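Local structure of putative uncharacterized protein (Pseudomonas phage 201phi2-1, 3R4V) at residues I172-L177 / I213-K218. The protein is a tubulin-like phage protein of uncharacterised function that holds guanosine-5'-diphosphate in a pocket. Residues are numbered along the deposited sequence; the frame is centred on the assembly and turned at random.
Sequences IRKVVL and IETTRK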
ATOM      1  N   ILE A 172      -2.059 -10.328   2.045  1.00 20.33           N
ATOM      2  CA  ILE A 172      -3.311  -9.763   2.519  1.00 19.05           C
ATOM      3  C   ILE A 172      -4.130 -10.813   3.265  1.00 22.06           C
ATOM      4  O   ILE A 172      -4.703 -10.532   4.311  1.00 22.94           O
ATOM      5  CB  ILE A 172      -4.128  -9.159   1.370  1.00 21.14           C
ATOM      6  CG1 ILE A 172      -3.408  -7.908   0.856  1.00 23.03           C
ATOM      7  CG2 ILE A 172      -5.521  -8.791   1.857  1.00 24.18           C
ATOM      8  CD1 ILE A 172      -4.107  -7.217  -0.288  1.00 27.36           C
ATOM      9  N   ARG A 173      -4.187 -12.022   2.719  1.00 22.83           N
ATOM     10  CA  ARG A 173      -4.857 -13.124   3.402  1.00 23.53           C
ATOM     11  C   ARG A 173      -4.282 -13.419   4.790  1.00 26.21           C
ATOM     12  O   ARG A 173      -5.024 -13.795   5.700  1.00 28.02           O
ATOM     13  CB  ARG A 173      -4.804 -14.385   2.549  1.00 29.70           C
ATOM     14  CG  ARG A 173      -5.524 -14.232   1.226  1.00 33.24           C
ATOM     15  CD  ARG A 173      -5.795 -15.582   0.613  1.00 35.18           C
ATOM     16  NE  ARG A 173      -6.481 -15.457  -0.669  1.00 36.24           N
ATOM     17  CZ  ARG A 173      -7.798 -15.342  -0.818  1.00 38.97           C
ATOM     18  NH1 ARG A 173      -8.605 -15.319   0.239  1.00 36.22           N
ATOM     19  NH2 ARG A 173      -8.312 -15.237  -2.036  1.00 35.98           N
ATOM     20  N   LYS A 174      -2.970 -13.285   4.949  1.00 23.04           N
ATOM     21  CA  LYS A 174      -2.381 -13.503   6.270  1.00 26.20           C
ATOM     22  C   LYS A 174      -2.855 -12.415   7.231  1.00 24.51           C
ATOM     23  O   LYS A 174      -3.101 -12.687   8.400  1.00 21.23           O
ATOM     24  CB  LYS A 174      -0.846 -13.570   6.219  1.00 23.83           C
ATOM     25  CG  LYS A 174      -0.280 -14.813   5.528  1.00 29.80           C
ATOM     26  CD  LYS A 174       1.240 -14.758   5.489  1.00 28.62           C
ATOM     27  CE  LYS A 174       1.862 -16.105   5.120  1.00 34.05           C
ATOM     28  NZ  LYS A 174       1.405 -16.637   3.816  1.00 32.50           N
ATOM     29  N   VAL A 175      -2.999 -11.181   6.744  1.00 20.31           N
ATOM     30  CA  VAL A 175      -3.499 -10.109   7.603  1.00 21.53           C
ATOM     31  C   VAL A 175      -4.984 -10.324   7.905  1.00 19.97           C
ATOM     32  O   VAL A 175      -5.436 -10.064   9.019  1.00 23.95           O
ATOM     33  CB  VAL A 175      -3.274  -8.688   6.987  1.00 18.16           C
ATOM     34  CG1 VAL A 175      -3.859  -7.625   7.917  1.00 17.88           C
ATOM     35  CG2 VAL A 175      -1.798  -8.459   6.792  1.00 22.54           C
ATOM     36  N   VAL A 176      -5.745 -10.789   6.914  1.00 23.89           N
ATOM     37  CA  VAL A 176      -7.162 -11.083   7.137  1.00 22.17           C
ATOM     38  C   VAL A 176      -7.280 -12.154   8.207  1.00 24.53           C
ATOM     39  O   VAL A 176      -8.139 -12.081   9.079  1.00 25.06           O
ATOM     40  CB  VAL A 176      -7.885 -11.510   5.841  1.00 21.68           C
ATOM     41  CG1 VAL A 176      -9.271 -12.065   6.152  1.00 27.02           C
ATOM     42  CG2 VAL A 176      -7.991 -10.307   4.890  1.00 21.36           C
ATOM     43  N   LEU A 177      -6.374 -13.122   8.154  1.00 20.83           N
ATOM     44  CA  LEU A 177      -6.329 -14.190   9.159  1.00 26.30           C
ATOM     45  C   LEU A 177      -5.984 -13.610  10.530  1.00 26.98           C
ATOM     46  O   LEU A 177      -6.667 -13.873  11.529  1.00 29.70           O
ATOM     47  CB  LEU A 177      -5.293 -15.236   8.757  1.00 28.17           C
ATOM     48  CG  LEU A 177      -4.895 -16.244   9.828  1.00 29.31           C
ATOM     49  CD1 LEU A 177      -6.072 -17.159  10.117  1.00 32.88           C
ATOM     50  CD2 LEU A 177      -3.670 -17.035   9.374  1.00 29.40           C
ATOM     51  N   ILE A 213       6.060  -9.481   7.013  1.00 18.12           N
ATOM     52  CA  ILE A 213       5.226 -10.634   7.333  1.00 21.96           C
ATOM     53  C   ILE A 213       6.048 -11.893   7.094  1.00 20.69           C
ATOM     54  O   ILE A 213       6.335 -12.248   5.951  1.00 24.18           O
ATOM     55  CB  ILE A 213       3.927 -10.661   6.475  1.00 20.31           C
ATOM     56  CG1 ILE A 213       3.103  -9.380   6.690  1.00 26.35           C
ATOM     57  CG2 ILE A 213       3.104 -11.907   6.811  1.00 23.16           C
ATOM     58  CD1 ILE A 213       1.993  -9.187   5.661  1.00 25.72           C
ATOM     59  N   GLU A 214       6.447 -12.561   8.177  1.00 18.92           N
ATOM     60  CA  GLU A 214       7.422 -13.634   8.069  1.00 21.16           C
ATOM     61  C   GLU A 214       6.836 -14.902   8.647  1.00 30.08           C
ATOM     62  O   GLU A 214       5.987 -14.846   9.537  1.00 28.91           O
ATOM     63  CB  GLU A 214       8.693 -13.278   8.849  1.00 25.34           C
ATOM     64  CG  GLU A 214       9.258 -11.911   8.510  1.00 32.12           C
ATOM     65  CD  GLU A 214       9.707 -11.806   7.080  1.00 34.39           C
ATOM     66  OE1 GLU A 214       9.958 -12.861   6.450  1.00 30.54           O
ATOM     67  OE2 GLU A 214       9.792 -10.665   6.575  1.00 40.76           O
ATOM     68  N   THR A 215       7.296 -16.046   8.151  1.00 25.95           N
ATOM     69  CA  THR A 215       6.778 -17.318   8.626  1.00 26.40           C
ATOM     70  C   THR A 215       7.793 -18.146   9.403  1.00 26.68           C
ATOM     71  O   THR A 215       7.556 -19.327   9.668  1.00 31.63           O
ATOM     72  CB  THR A 215       6.232 -18.157   7.468  1.00 28.40           C
ATOM     73  OG1 THR A 215       7.261 -18.316   6.484  1.00 33.32           O
ATOM     74  CG2 THR A 215       5.038 -17.475   6.846  1.00 30.95           C
ATOM     75  N   THR A 216       8.919 -17.535   9.771  1.00 25.98           N
ATOM     76  CA  THR A 216       9.889 -18.188  10.659  1.00 25.48           C
ATOM     77  C   THR A 216      10.359 -17.226  11.741  1.00 27.64           C
ATOM     78  O   THR A 216      10.281 -16.006  11.585  1.00 31.42           O
ATOM     79  CB  THR A 216      11.160 -18.655   9.932  1.00 30.17           C
ATOM     80  OG1 THR A 216      11.812 -17.518   9.351  1.00 28.08           O
ATOM     81  CG2 THR A 216      10.837 -19.688   8.850  1.00 34.73           C
ATOM     82  N   ARG A 217      10.871 -17.780  12.830  1.00 28.08           N
ATOM     83  CA  ARG A 217      11.449 -16.945  13.873  1.00 27.02           C
ATOM     84  C   ARG A 217      12.672 -16.233  13.312  1.00 31.48           C
ATOM     85  O   ARG A 217      12.862 -15.048  13.543  1.00 33.43           O
ATOM     86  CB  ARG A 217      11.822 -17.779  15.095  1.00 34.83           C
ATOM     87  CG  ARG A 217      12.620 -17.026  16.145  1.00 39.99           C
ATOM     88  CD  ARG A 217      13.075 -17.955  17.266  1.00 51.99           C
ATOM     89  NE  ARG A 217      14.107 -17.333  18.089  1.00 60.23           N
ATOM     90  CZ  ARG A 217      14.634 -17.891  19.173  1.00 70.36           C
ATOM     91  NH1 ARG A 217      14.225 -19.088  19.571  1.00 72.39           N
ATOM     92  NH2 ARG A 217      15.571 -17.249  19.858  1.00 72.73           N
ATOM     93  N   LYS A 218      13.487 -16.968  12.559  1.00 28.12           N
ATOM     94  CA  LYS A 218      14.760 -16.464  12.042  1.00 33.41           C
ATOM     95  C   LYS A 218      14.582 -15.218  11.174  1.00 32.59           C
ATOM     96  O   LYS A 218      15.293 -14.231  11.348  1.00 35.63           O
ATOM     97  CB  LYS A 218      15.464 -17.550  11.225  1.00 36.89           C
ATOM     98  CG  LYS A 218      16.964 -17.356  11.061  1.00 51.61           C
ATOM     99  CD  LYS A 218      17.712 -17.802  12.307  1.00 66.71           C
ATOM    100  CE  LYS A 218      19.218 -17.758  12.098  1.00 79.36           C
ATOM    101  NZ  LYS A 218      19.707 -16.379  11.811  1.00 84.44           N
TER
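K174 sends its NZ toward D262 in a long, weak ion pair, while the carbons of its chain pack on I213 and T215; every close approach between 172-177 and 213-218 is carbon to carbon. With CG anti to the carbonyl carbon (chi1 -69°) and the next two torsions extended, the lysine methylenes reach past I213, and CD comes to 3.7 Å from I213 CG2. One carbon further on, K174 CE lies 3.9 Å from T215 CG2, the two side chains crossing at about a right angle. There the lysine bends, chi4 being 58°. The other branch of I213 serves V175: its CD1 meets V175 CG2 at 4.0 Å, again nearly crosswise. F116 of strand 113-119 touches both V175 and I213, while I265 and F267 of strand 264-270 also pack on I213. Only 165 Å² is buried in total, and the closest CA atoms, of K174 and I213, stay 8.2 Å apart, which marks a contact made by side chains. Helix 161-178, probably the counterpart of tubulin's core helix, thus packs against the end of strand 208-214 and the turn that follows it. It lies in the connection between the neighbouring parallel strands 148-154 and 208-214, and the latter pairs antiparallel with 264-270, a join characteristic of the tubulin-like fold.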